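Local coordinates for acetylornithine aminotransferase (Aquifex aeolicus, PDB 2EH6), which catalyses the pyridoxal-phosphate-dependent transfer of an amino group from N(2)-acetyl-L-ornithine to 2-oxoglutarate, a step of arginine biosynthesis, as a homodimer, at residues A[20-25]-A[30-35]; A[107-112]-A[253-258]; A[155-158]-A[164-167]; A[307-312]-A[366-371]. All blocks are in the same frame, centred on the assembly; numbering follows the deposited sequence.

Contact 1 (A[20-25]-A[30-35]); sequences VYLYDE and YLDFVS
CG of Tyr-30 stands anti to its carbonyl carbon (chi1 -55°) and CG of Asp-24 sits between backbone N and carbonyl carbon (chi1 68°), which brings phenol and carboxylate together across a beta hairpin. Its strands, 21-24 and 29-32, belong to a seven-stranded mixed sheet. Tyr-30 OH donates to Asp-24 OD2 over 2.6 Å, arriving from above the carboxylate plane, while Asp-24 OD1 accepts from Lys-28 N in the connecting turn; one side chain thus ties turn to strand. A phenylalanine at Tyr-30 would probably leave the buried Asp-24 OD2 without its hydroxyl mate and the carboxylate freer to turn. Leu-22 and Tyr-30 form an antiparallel hydrogen-bonded pair, Leu-22 N to Tyr-30 O at 2.9 Å and Tyr-30 N to Leu-22 O at 2.8 Å. Tyr-21 and Leu-31 make the neighbouring non-hydrogen-bonded pair, and Leu-31 CD1 approaches Tyr-21 CE1 at 3.8 Å and Val-20 CG2 at 3.9 Å. Phe-14 meets the Tyr-30 ring edge-to-face. At the end of strand 29-32, Asp-32 OD1 accepts from Val-34 N at 2.9 Å, an Asx turn, and from Ser-35 N at 2.7 Å, extending it to an Asx motif, both on one carboxylate face.

Contact 2 (A[107-112]-A[253-258]); sequences RKYWRD and LAREEV
The last turns of helix 95-112 run past the point where strand 250-255 gives way to helix 256-259, and the CA atoms of Tyr-109 and Val-258 come within 6.1 Å. On the side of helix 95-112, Tyr-109 makes every contact: with CG anti to its backbone N (chi1 173°), its ring reaches over to Val-258 and Glu-257 of the short helix. There Val-258 CG2 makes a CH-pi contact over one face, 4.2 Å from the ring centroid and 16° off the ring normal, shifted toward the rim. Glu-257 O lies at the ring edge, 3.7 Å from Tyr-109 CE1. The phenol oxygen meets the Glu-257 carboxylate without a hydrogen bond: Tyr-109 OH is 3.3 Å from Glu-257 CD, and the two planes are 80° apart. That carboxylate is held by Arg-255, whose NH1 and NH2 both grip Glu-257 OE1, at 2.9 and 3.2 Å, with the oxygen almost in the guanidinium plane; Arg-255 NE turns to Asp-235 in a salt bridge. Val-258 CG2 also covers the centre of one guanidinium face. The contact packs helix 95-112 beside a mixed sheet of the class-III, PLP-dependent aminotransferase, away from the cofactor site. Leu-208 of strand 208-212 touches Tyr-109 and Val-258, Val-236 of strand 236-239 adds to Val-258, and Arg-107 and Arg-111 of helix 95-112 reach the second subunit.

Contact 3 (A[155-158]-A[164-167]); sequences SYAK and SVYK
Strand 154-157 ends beside helix 162-166, bringing the CA atoms of Ala-157 and Ser-164 to 5.2 Å; the two elements belong to a beta-alpha-beta crossover that runs on into strand 173-178, parallel to the first. The side chain that bridges them is Ser-164. Its OG lies between the backbone N and the carbonyl carbon (chi1 67°), and from there accepts from Lys-158 N, the first amide beyond the strand, at 2.8 Å in a nearly straight bond (167° at the hydrogen). The same oxygen is hydrogen-bonded to Asp-161 O, one turn earlier, so it joins two stretches of main chain. Replacing Ser-164 by an alanine is likely to leave the Lys-158 amide without this acceptor and the strand end less firmly fixed to the helix. Ala-157 CB lies 3.4 Å from Ser-164 OG, and the apolar contact is its approach to Val-165 CG2 at 4.1 Å. Ile-121 and Phe-123 of the adjacent strand 119-123 also touch Ala-157. With one donor and one acceptor as partners, the hydroxyl serves both roles: it accepts a hydrogen bond from the Lys-158 amide and, since a carbonyl oxygen can only accept, donates one to Asp-161 O.

Contact 4 (A[307-312]-A[366-371]); sequences KELGKG and RAISVL
Apolar contacts alone join Leu-309 to the helix of Ile-368 and Leu-371, and the two methyl branches divide the work. Leu-309 CD1 lies 3.9 Å from Leu-371 CB, the two side chains crossing at about a right angle, while Leu-309 CD2 meets Ile-368 CG2 at 4.1 Å on a slant. With CG of Leu-309 anti to its carbonyl carbon (chi1 -64°), the fork opens toward the helix and straddles two residues one turn apart. Ile-368 CG2 takes the position anti to its backbone N, which turns this methyl toward Leu-309. Main-chain bonds stay within each segment. Gly-310 N reaches back to Lys-307 O at 3.1 Å, and Gly-310 then leaves helical geometry with a positive phi of 62°, a conformation glycine tolerates readily. The charged interaction nearby reaches outside the segment pair: Lys-311 NZ forms a salt bridge with OXT of Leu-375, the C-terminal residue, which also touches Leu-309. In this part of the aminotransferase, built by the C-terminal chain, helix 361-374 lies against helix 275-308, with Phe-302 and Leu-306 extending the apolar surface at Ile-368, while Ala-367 and Val-370 turn another flank to Leu-341 in the sheet that holds strand 341-346.

How the contacts relate
The four contacts fall into two groups that follow the two mixed sheets of the chain. Contact 1, first in the chain, lies in one sheet, and contact 4, the last, joins the end region of helix 275-308 to helix 361-374; their centres are 19 Å apart, and they touch where Phe-33 CZ meets Ala-367 CB at 3.5 Å. N-terminal and C-terminal chain therefore build this region together. Contacts 2 and 3, centres 23 Å apart, each involve a strand of the other sheet and a helix; contact 3 comes between the segments of contact 2. Strand 208-212 of that sheet carries the cofactor-pocket residue Asp-212. Contact 1 lies about 41 Å from contact 2 and about 40 Å from contact 3, centre to centre; contacts 1 and 2 touch the second subunit.

Contact 1 (A[20-25]-A[30-35])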
loop_
_atom_site.group_PDB
_atom_site.type_symbol
_atom_site.label_atom_id
_atom_site.label_comp_id
_atom_site.label_asym_id
_atom_site.label_seq_id
_atom_site.Cartn_x
_atom_site.Cartn_y
_atom_site.Cartn_z
ATOM N N VAL A 20 -17.009 -16.326 -12.291
ATOM C CA VAL A 20 -16.774 -15.161 -13.130
ATOM C C VAL A 20 -17.977 -14.216 -13.119
ATOM O O VAL A 20 -18.090 -13.326 -13.968
ATOM C CB VAL A 20 -16.476 -15.581 -14.588
ATOM C CG1 VAL A 20 -15.156 -16.331 -14.652
ATOM C CG2 VAL A 20 -17.599 -16.462 -15.116
ATOM N N TYR A 21 -18.864 -14.408 -12.147
ATOM C CA TYR A 21 -20.057 -13.571 -12.024
ATOM C C TYR A 21 -20.088 -12.746 -10.744
ATOM O O TYR A 21 -19.581 -13.165 -9.707
ATOM C CB TYR A 21 -21.324 -14.441 -12.064
ATOM C CG TYR A 21 -21.555 -15.117 -13.394
ATOM C CD1 TYR A 21 -22.185 -14.444 -14.440
ATOM C CD2 TYR A 21 -21.091 -16.411 -13.624
ATOM C CE1 TYR A 21 -22.338 -15.043 -15.690
ATOM C CE2 TYR A 21 -21.237 -17.017 -14.865
ATOM C CZ TYR A 21 -21.858 -16.328 -15.893
ATOM O OH TYR A 21 -21.973 -16.921 -17.129
ATOM N N LEU A 22 -20.705 -11.572 -10.838
ATOM C CA LEU A 22 -20.873 -10.680 -9.700
ATOM C C LEU A 22 -22.370 -10.391 -9.564
ATOM O O LEU A 22 -23.103 -10.390 -10.557
ATOM C CB LEU A 22 -20.110 -9.372 -9.915
ATOM C CG LEU A 22 -18.612 -9.415 -9.583
ATOM C CD1 LEU A 22 -17.929 -8.138 -10.052
ATOM C CD2 LEU A 22 -18.442 -9.586 -8.081
ATOM N N TYR A 23 -22.817 -10.160 -8.335
ATOM C CA TYR A 23 -24.225 -9.865 -8.068
ATOM C C TYR A 23 -24.343 -8.573 -7.277
ATOM O O TYR A 23 -23.652 -8.396 -6.275
ATOM C CB TYR A 23 -24.858 -11.017 -7.284
ATOM C CG TYR A 23 -24.694 -12.342 -7.980
ATOM C CD1 TYR A 23 -23.484 -13.039 -7.914
ATOM C CD2 TYR A 23 -25.710 -12.855 -8.784
ATOM C CE1 TYR A 23 -23.287 -14.206 -8.641
ATOM C CE2 TYR A 23 -25.524 -14.025 -9.518
ATOM C CZ TYR A 23 -24.310 -14.692 -9.444
ATOM O OH TYR A 23 -24.106 -15.828 -10.191
ATOM N N ASP A 24 -25.208 -7.666 -7.727
ATOM C CA ASP A 24 -25.384 -6.403 -7.025
ATOM C C ASP A 24 -26.476 -6.482 -5.958
ATOM O O ASP A 24 -27.055 -7.543 -5.735
ATOM C CB ASP A 24 -25.669 -5.259 -8.014
ATOM C CG ASP A 24 -27.027 -5.375 -8.695
ATOM O OD1 ASP A 24 -27.867 -6.188 -8.252
ATOM O OD2 ASP A 24 -27.254 -4.628 -9.673
ATOM N N GLU A 25 -26.742 -5.361 -5.291
ATOM C CA GLU A 25 -27.727 -5.298 -4.213
ATOM C C GLU A 25 -29.154 -5.702 -4.650
ATOM O O GLU A 25 -30.004 -6.036 -3.833
ATOM C CB GLU A 25 -27.722 -3.885 -3.639
ATOM C CG GLU A 25 -26.396 -3.520 -2.968
ATOM C CD GLU A 25 -26.600 -2.306 -2.086
ATOM O OE1 GLU A 25 -27.326 -1.407 -2.486
ATOM O OE2 GLU A 25 -25.995 -2.254 -1.012
ATOM N N TYR A 30 -24.017 -10.311 -13.202
ATOM C CA TYR A 30 -23.141 -9.713 -14.207
ATOM C C TYR A 30 -21.944 -10.601 -14.541
ATOM O O TYR A 30 -21.293 -11.136 -13.643
ATOM C CB TYR A 30 -22.594 -8.363 -13.726
ATOM C CG TYR A 30 -23.634 -7.351 -13.322
ATOM C CD1 TYR A 30 -24.213 -7.385 -12.054
ATOM C CD2 TYR A 30 -24.017 -6.336 -14.197
ATOM C CE1 TYR A 30 -25.139 -6.430 -11.666
ATOM C CE2 TYR A 30 -24.943 -5.379 -13.819
ATOM C CZ TYR A 30 -25.498 -5.429 -12.553
ATOM O OH TYR A 30 -26.396 -4.464 -12.171
ATOM N N LEU A 31 -21.666 -10.757 -15.835
ATOM C CA LEU A 31 -20.514 -11.534 -16.290
ATOM C C LEU A 31 -19.362 -10.538 -16.141
ATOM O O LEU A 31 -19.393 -9.446 -16.711
ATOM C CB LEU A 31 -20.699 -11.953 -17.755
ATOM C CG LEU A 31 -19.617 -12.766 -18.480
ATOM C CD1 LEU A 31 -19.239 -14.004 -17.691
ATOM C CD2 LEU A 31 -20.144 -13.161 -19.858
ATOM N N ASP A 32 -18.354 -10.916 -15.367
ATOM C CA ASP A 32 -17.236 -10.028 -15.082
ATOM C C ASP A 32 -16.047 -10.096 -16.033
ATOM O O ASP A 32 -15.227 -11.005 -15.954
ATOM C CB ASP A 32 -16.772 -10.274 -13.644
ATOM C CG ASP A 32 -15.667 -9.328 -13.211
ATOM O OD1 ASP A 32 -15.414 -8.329 -13.916
ATOM O OD2 ASP A 32 -15.064 -9.584 -12.152
ATOM N N PHE A 33 -15.957 -9.118 -16.926
ATOM C CA PHE A 33 -14.849 -9.056 -17.867
ATOM C C PHE A 33 -13.892 -7.914 -17.536
ATOM O O PHE A 33 -13.203 -7.386 -18.411
ATOM C CB PHE A 33 -15.367 -8.925 -19.300
ATOM C CG PHE A 33 -15.513 -10.245 -19.997
ATOM C CD1 PHE A 33 -16.323 -11.237 -19.460
ATOM C CD2 PHE A 33 -14.800 -10.515 -21.160
ATOM C CE1 PHE A 33 -16.420 -12.487 -20.067
ATOM C CE2 PHE A 33 -14.888 -11.758 -21.775
ATOM C CZ PHE A 33 -15.699 -12.747 -21.227
ATOM N N VAL A 34 -13.857 -7.547 -16.260
ATOM C CA VAL A 34 -12.980 -6.484 -15.780
ATOM C C VAL A 34 -12.163 -6.983 -14.581
ATOM O O VAL A 34 -11.073 -6.481 -14.309
ATOM C CB VAL A 34 -13.791 -5.235 -15.349
ATOM C CG1 VAL A 34 -12.895 -4.258 -14.608
ATOM C CG2 VAL A 34 -14.388 -4.558 -16.578
ATOM N N SER A 35 -12.702 -7.969 -13.874
ATOM C CA SER A 35 -12.058 -8.557 -12.696
ATOM C C SER A 35 -11.412 -7.539 -11.746
ATOM O O SER A 35 -10.308 -7.763 -11.232
ATOM C CB SER A 35 -11.015 -9.607 -13.117
ATOM O OG SER A 35 -9.888 -9.017 -13.747
#

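Contact 2 (A[107-112]-A[253-258])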
loop_
_atom_site.group_PDB
_atom_site.type_symbol
_atom_site.label_atom_id
_atom_site.label_comp_id
_atom_site.label_asym_id
_atom_site.label_seq_id
_atom_site.Cartn_x
_atom_site.Cartn_y
_atom_site.Cartn_z
ATOM N N ARG A 107 18.123 3.572 -7.693
ATOM C CA ARG A 107 18.951 4.712 -7.313
ATOM C C ARG A 107 20.039 4.306 -6.332
ATOM O O ARG A 107 21.204 4.664 -6.512
ATOM C CB ARG A 107 18.104 5.836 -6.709
ATOM C CG ARG A 107 17.451 6.716 -7.756
ATOM C CD ARG A 107 16.809 7.953 -7.165
ATOM N NE ARG A 107 16.334 8.841 -8.227
ATOM C CZ ARG A 107 15.618 9.942 -8.025
ATOM N NH1 ARG A 107 15.284 10.307 -6.791
ATOM N NH2 ARG A 107 15.228 10.676 -9.060
ATOM N N LYS A 108 19.673 3.551 -5.299
ATOM C CA LYS A 108 20.662 3.131 -4.318
ATOM C C LYS A 108 21.697 2.199 -4.944
ATOM O O LYS A 108 22.875 2.223 -4.571
ATOM C CB LYS A 108 19.999 2.445 -3.123
ATOM C CG LYS A 108 20.986 2.114 -2.027
ATOM C CD LYS A 108 20.315 1.825 -0.709
ATOM C CE LYS A 108 21.351 1.562 0.367
ATOM N NZ LYS A 108 22.220 0.396 0.007
ATOM N N TYR A 109 21.258 1.394 -5.907
ATOM C CA TYR A 109 22.150 0.468 -6.593
ATOM C C TYR A 109 23.382 1.198 -7.133
ATOM O O TYR A 109 24.519 0.804 -6.860
ATOM C CB TYR A 109 21.416 -0.198 -7.755
ATOM C CG TYR A 109 22.303 -1.048 -8.636
ATOM C CD1 TYR A 109 22.876 -2.222 -8.156
ATOM C CD2 TYR A 109 22.564 -0.679 -9.954
ATOM C CE1 TYR A 109 23.684 -3.016 -8.969
ATOM C CE2 TYR A 109 23.374 -1.464 -10.778
ATOM C CZ TYR A 109 23.927 -2.630 -10.277
ATOM O OH TYR A 109 24.724 -3.410 -11.086
ATOM N N TRP A 110 23.143 2.260 -7.898
ATOM C CA TRP A 110 24.224 3.041 -8.490
ATOM C C TRP A 110 25.032 3.807 -7.453
ATOM O O TRP A 110 26.224 4.043 -7.645
ATOM C CB TRP A 110 23.667 3.998 -9.549
ATOM C CG TRP A 110 23.128 3.284 -10.752
ATOM C CD1 TRP A 110 21.839 3.293 -11.204
ATOM C CD2 TRP A 110 23.862 2.441 -11.650
ATOM N NE1 TRP A 110 21.725 2.509 -12.327
ATOM C CE2 TRP A 110 22.952 1.976 -12.624
ATOM C CE3 TRP A 110 25.204 2.036 -11.729
ATOM C CZ2 TRP A 110 23.338 1.122 -13.665
ATOM C CZ3 TRP A 110 25.588 1.185 -12.766
ATOM C CH2 TRP A 110 24.656 0.740 -13.719
ATOM N N ARG A 111 24.391 4.194 -6.356
ATOM C CA ARG A 111 25.085 4.901 -5.287
ATOM C C ARG A 111 26.067 3.952 -4.609
ATOM O O ARG A 111 27.188 4.344 -4.266
ATOM C CB ARG A 111 24.092 5.436 -4.250
ATOM C CG ARG A 111 23.345 6.683 -4.691
ATOM C CD ARG A 111 24.222 7.923 -4.575
ATOM N NE ARG A 111 24.380 8.365 -3.190
ATOM C CZ ARG A 111 23.467 9.056 -2.509
ATOM N NH1 ARG A 111 22.319 9.392 -3.081
ATOM N NH2 ARG A 111 23.704 9.416 -1.254
ATOM N N ASP A 112 25.655 2.704 -4.415
ATOM C CA ASP A 112 26.547 1.723 -3.801
ATOM C C ASP A 112 27.783 1.469 -4.667
ATOM O O ASP A 112 28.842 1.068 -4.197
ATOM C CB ASP A 112 25.778 0.408 -3.624
ATOM C CG ASP A 112 24.680 0.572 -2.581
ATOM O OD1 ASP A 112 24.893 1.325 -1.631
ATOM O OD2 ASP A 112 23.647 -0.083 -2.705
ATOM N N LEU A 253 10.819 -7.891 -7.874
ATOM C CA LEU A 253 11.723 -9.020 -7.977
ATOM C C LEU A 253 12.902 -8.421 -8.721
ATOM O O LEU A 253 12.724 -7.794 -9.765
ATOM C CB LEU A 253 11.087 -10.152 -8.795
ATOM C CG LEU A 253 11.745 -11.537 -8.721
ATOM C CD1 LEU A 253 10.886 -12.545 -9.463
ATOM C CD2 LEU A 253 13.151 -11.486 -9.302
ATOM N N ALA A 254 14.098 -8.591 -8.171
ATOM C CA ALA A 254 15.300 -8.037 -8.783
ATOM C C ALA A 254 16.398 -9.082 -8.833
ATOM O O ALA A 254 16.565 -9.863 -7.898
ATOM C CB ALA A 254 15.780 -6.819 -7.986
ATOM N N ARG A 255 17.155 -9.098 -9.921
ATOM C CA ARG A 255 18.226 -10.073 -10.015
ATOM C C ARG A 255 19.198 -9.833 -8.860
ATOM O O ARG A 255 19.326 -8.709 -8.359
ATOM C CB ARG A 255 18.917 -9.990 -11.386
ATOM C CG ARG A 255 19.589 -8.679 -11.720
ATOM C CD ARG A 255 20.054 -8.701 -13.182
ATOM N NE ARG A 255 20.842 -7.524 -13.525
ATOM C CZ ARG A 255 22.069 -7.285 -13.073
ATOM N NH1 ARG A 255 22.663 -8.149 -12.257
ATOM N NH2 ARG A 255 22.696 -6.170 -13.422
ATOM N N GLU A 256 19.837 -10.913 -8.420
ATOM C CA GLU A 256 20.789 -10.916 -7.306
ATOM C C GLU A 256 21.675 -9.694 -7.099
ATOM O O GLU A 256 21.740 -9.145 -5.997
ATOM C CB GLU A 256 21.705 -12.134 -7.422
ATOM C CG GLU A 256 21.075 -13.456 -7.073
ATOM C CD GLU A 256 20.752 -13.579 -5.602
ATOM O OE1 GLU A 256 21.361 -12.863 -4.780
ATOM O OE2 GLU A 256 19.893 -14.412 -5.268
ATOM N N GLU A 257 22.383 -9.284 -8.145
ATOM C CA GLU A 257 23.293 -8.153 -8.024
ATOM C C GLU A 257 22.639 -6.832 -7.647
ATOM O O GLU A 257 23.198 -6.061 -6.871
ATOM C CB GLU A 257 24.087 -7.963 -9.312
ATOM C CG GLU A 257 24.998 -6.753 -9.251
ATOM C CD GLU A 257 25.759 -6.530 -10.526
ATOM O OE1 GLU A 257 25.198 -6.799 -11.609
ATOM O OE2 GLU A 257 26.915 -6.069 -10.444
ATOM N N VAL A 258 21.465 -6.557 -8.200
ATOM C CA VAL A 258 20.788 -5.311 -7.876
ATOM C C VAL A 258 20.160 -5.420 -6.485
ATOM O O VAL A 258 20.269 -4.502 -5.670
ATOM C CB VAL A 258 19.707 -4.979 -8.928
ATOM C CG1 VAL A 258 19.012 -3.671 -8.575
ATOM C CG2 VAL A 258 20.347 -4.870 -10.306
#

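Contact 3 (A[155-158]-A[164-167])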
loop_
_atom_site.group_PDB
_atom_site.type_symbol
_atom_site.label_atom_id
_atom_site.label_comp_id
_atom_site.label_asym_id
_atom_site.label_seq_id
_atom_site.Cartn_x
_atom_site.Cartn_y
_atom_site.Cartn_z
ATOM N N SER A 155 11.774 11.762 -17.136
ATOM C CA SER A 155 11.458 12.295 -18.456
ATOM C C SER A 155 10.668 11.225 -19.197
ATOM O O SER A 155 10.821 10.033 -18.926
ATOM C CB SER A 155 12.738 12.650 -19.226
ATOM O OG SER A 155 13.550 11.510 -19.435
ATOM N N TYR A 156 9.838 11.644 -20.143
ATOM C CA TYR A 156 9.003 10.692 -20.863
ATOM C C TYR A 156 9.288 10.557 -22.354
ATOM O O TYR A 156 9.180 11.518 -23.115
ATOM C CB TYR A 156 7.534 11.068 -20.637
ATOM C CG TYR A 156 7.268 11.445 -19.194
ATOM C CD1 TYR A 156 7.352 10.494 -18.180
ATOM C CD2 TYR A 156 7.024 12.767 -18.836
ATOM C CE1 TYR A 156 7.209 10.854 -16.841
ATOM C CE2 TYR A 156 6.879 13.139 -17.505
ATOM C CZ TYR A 156 6.976 12.178 -16.512
ATOM O OH TYR A 156 6.863 12.555 -15.191
ATOM N N ALA A 157 9.650 9.344 -22.758
ATOM C CA ALA A 157 9.926 9.042 -24.157
ATOM C C ALA A 157 8.651 8.487 -24.778
ATOM O O ALA A 157 7.615 8.403 -24.113
ATOM C CB ALA A 157 11.048 8.018 -24.258
ATOM N N LYS A 158 8.722 8.105 -26.048
ATOM C CA LYS A 158 7.558 7.559 -26.734
ATOM C C LYS A 158 7.706 6.072 -27.040
ATOM O O LYS A 158 8.744 5.623 -27.530
ATOM C CB LYS A 158 7.286 8.352 -28.015
ATOM C CG LYS A 158 6.844 9.776 -27.728
ATOM C CD LYS A 158 6.588 10.579 -28.986
ATOM C CE LYS A 158 6.106 11.982 -28.628
ATOM N NZ LYS A 158 5.892 12.835 -29.830
ATOM N N SER A 164 13.411 8.532 -29.402
ATOM C CA SER A 164 12.956 9.393 -28.311
ATOM C C SER A 164 13.660 8.987 -27.023
ATOM O O SER A 164 13.815 9.798 -26.109
ATOM C CB SER A 164 11.433 9.293 -28.126
ATOM O OG SER A 164 11.050 8.013 -27.656
ATOM N N VAL A 165 14.086 7.729 -26.954
ATOM C CA VAL A 165 14.790 7.231 -25.780
ATOM C C VAL A 165 16.220 7.782 -25.770
ATOM O O VAL A 165 16.705 8.250 -24.742
ATOM C CB VAL A 165 14.841 5.683 -25.765
ATOM C CG1 VAL A 165 15.572 5.196 -24.525
ATOM C CG2 VAL A 165 13.428 5.116 -25.800
ATOM N N TYR A 166 16.890 7.731 -26.917
ATOM C CA TYR A 166 18.256 8.236 -27.014
ATOM C C TYR A 166 18.330 9.726 -26.680
ATOM O O TYR A 166 19.255 10.170 -26.003
ATOM C CB TYR A 166 18.815 8.017 -28.422
ATOM C CG TYR A 166 19.013 6.571 -28.805
ATOM C CD1 TYR A 166 19.900 5.754 -28.100
ATOM C CD2 TYR A 166 18.329 6.021 -29.886
ATOM C CE1 TYR A 166 20.100 4.424 -28.468
ATOM C CE2 TYR A 166 18.521 4.694 -30.261
ATOM C CZ TYR A 166 19.406 3.903 -29.552
ATOM O OH TYR A 166 19.594 2.593 -29.933
ATOM N N LYS A 167 17.357 10.496 -27.152
ATOM C CA LYS A 167 17.347 11.932 -26.902
ATOM C C LYS A 167 17.246 12.279 -25.418
ATOM O O LYS A 167 17.497 13.421 -25.026
ATOM C CB LYS A 167 16.184 12.589 -27.649
ATOM C CG LYS A 167 16.185 12.340 -29.147
#

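Contact 4 (A[307-312]-A[366-371])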
loop_
_atom_site.group_PDB
_atom_site.type_symbol
_atom_site.label_atom_id
_atom_site.label_comp_id
_atom_site.label_asym_id
_atom_site.label_seq_id
_atom_site.Cartn_x
_atom_site.Cartn_y
_atom_site.Cartn_z
ATOM N N LYS A 307 -12.141 -9.327 -33.254
ATOM C CA LYS A 307 -11.812 -8.866 -34.600
ATOM C C LYS A 307 -13.012 -9.084 -35.516
ATOM O O LYS A 307 -13.302 -8.265 -36.388
ATOM C CB LYS A 307 -10.609 -9.636 -35.153
ATOM C CG LYS A 307 -9.274 -9.270 -34.530
ATOM C CD LYS A 307 -8.165 -10.185 -35.043
ATOM C CE LYS A 307 -6.812 -9.794 -34.464
ATOM N NZ LYS A 307 -5.752 -10.795 -34.775
ATOM N N GLU A 308 -13.708 -10.197 -35.303
ATOM C CA GLU A 308 -14.874 -10.555 -36.103
ATOM C C GLU A 308 -16.018 -9.552 -36.030
ATOM O O GLU A 308 -16.799 -9.430 -36.973
ATOM C CB GLU A 308 -15.378 -11.937 -35.691
ATOM C CG GLU A 308 -14.645 -13.083 -36.362
ATOM C CD GLU A 308 -14.963 -14.422 -35.727
ATOM O OE1 GLU A 308 -16.135 -14.644 -35.353
ATOM O OE2 GLU A 308 -14.040 -15.254 -35.612
ATOM N N LEU A 309 -16.122 -8.840 -34.914
ATOM C CA LEU A 309 -17.181 -7.852 -34.759
ATOM C C LEU A 309 -17.030 -6.743 -35.798
ATOM O O LEU A 309 -18.011 -6.110 -36.193
ATOM C CB LEU A 309 -17.141 -7.249 -33.352
ATOM C CG LEU A 309 -17.403 -8.207 -32.184
ATOM C CD1 LEU A 309 -17.159 -7.479 -30.870
ATOM C CD2 LEU A 309 -18.833 -8.733 -32.251
ATOM N N GLY A 310 -15.796 -6.516 -36.234
ATOM C CA GLY A 310 -15.531 -5.485 -37.219
ATOM C C GLY A 310 -15.892 -4.100 -36.723
ATOM O O GLY A 310 -16.326 -3.249 -37.499
ATOM N N LYS A 311 -15.710 -3.865 -35.428
ATOM C CA LYS A 311 -16.033 -2.569 -34.847
ATOM C C LYS A 311 -14.824 -1.774 -34.369
ATOM O O LYS A 311 -14.969 -0.790 -33.645
ATOM C CB LYS A 311 -17.028 -2.747 -33.697
ATOM C CG LYS A 311 -18.439 -3.074 -34.161
ATOM C CD LYS A 311 -19.005 -1.937 -35.000
ATOM C CE LYS A 311 -20.341 -2.309 -35.633
ATOM N NZ LYS A 311 -21.382 -2.608 -34.613
ATOM N N GLY A 312 -13.631 -2.191 -34.779
ATOM C CA GLY A 312 -12.441 -1.469 -34.370
ATOM C C GLY A 312 -11.164 -2.285 -34.361
ATOM O O GLY A 312 -11.164 -3.472 -34.687
ATOM N N ARG A 366 -20.690 -15.401 -24.637
ATOM C CA ARG A 366 -21.712 -14.613 -23.965
ATOM C C ARG A 366 -21.370 -13.132 -24.066
ATOM O O ARG A 366 -22.211 -12.312 -24.443
ATOM C CB ARG A 366 -21.791 -15.020 -22.492
ATOM C CG ARG A 366 -22.123 -16.486 -22.267
ATOM C CD ARG A 366 -23.618 -16.718 -22.306
ATOM N NE ARG A 366 -24.290 -15.999 -21.226
ATOM C CZ ARG A 366 -25.606 -15.973 -21.043
ATOM N NH1 ARG A 366 -26.411 -16.628 -21.872
ATOM N NH2 ARG A 366 -26.121 -15.289 -20.029
ATOM N N ALA A 367 -20.129 -12.794 -23.727
ATOM C CA ALA A 367 -19.675 -11.408 -23.775
ATOM C C ALA A 367 -19.690 -10.869 -25.204
ATOM O O ALA A 367 -20.101 -9.732 -25.444
ATOM C CB ALA A 367 -18.272 -11.297 -23.191
ATOM N N ILE A 368 -19.238 -11.685 -26.151
ATOM C CA ILE A 368 -19.215 -11.273 -27.548
ATOM C C ILE A 368 -20.625 -10.940 -28.038
ATOM O O ILE A 368 -20.823 -9.948 -28.729
ATOM C CB ILE A 368 -18.608 -12.375 -28.441
ATOM C CG1 ILE A 368 -17.113 -12.516 -28.139
ATOM C CG2 ILE A 368 -18.840 -12.049 -29.912
ATOM C CD1 ILE A 368 -16.297 -11.251 -28.403
ATOM N N SER A 369 -21.598 -11.764 -27.670
ATOM C CA SER A 369 -22.978 -11.537 -28.080
ATOM C C SER A 369 -23.449 -10.156 -27.623
ATOM O O SER A 369 -24.029 -9.394 -28.401
ATOM C CB SER A 369 -23.886 -12.622 -27.494
ATOM O OG SER A 369 -25.208 -12.506 -27.994
ATOM N N VAL A 370 -23.198 -9.833 -26.359
ATOM C CA VAL A 370 -23.590 -8.541 -25.809
ATOM C C VAL A 370 -22.908 -7.408 -26.569
ATOM O O VAL A 370 -23.527 -6.389 -26.879
ATOM C CB VAL A 370 -23.219 -8.436 -24.319
ATOM C CG1 VAL A 370 -23.413 -7.008 -23.831
ATOM C CG2 VAL A 370 -24.077 -9.396 -23.506
ATOM N N LEU A 371 -21.626 -7.591 -26.863
ATOM C CA LEU A 371 -20.863 -6.589 -27.595
ATOM C C LEU A 371 -21.439 -6.385 -28.993
ATOM O O LEU A 371 -21.572 -5.253 -29.464
ATOM C CB LEU A 371 -19.397 -7.019 -27.692
ATOM C CG LEU A 371 -18.627 -6.998 -26.372
ATOM C CD1 LEU A 371 -17.227 -7.560 -26.580
ATOM C CD2 LEU A 371 -18.560 -5.575 -25.852
#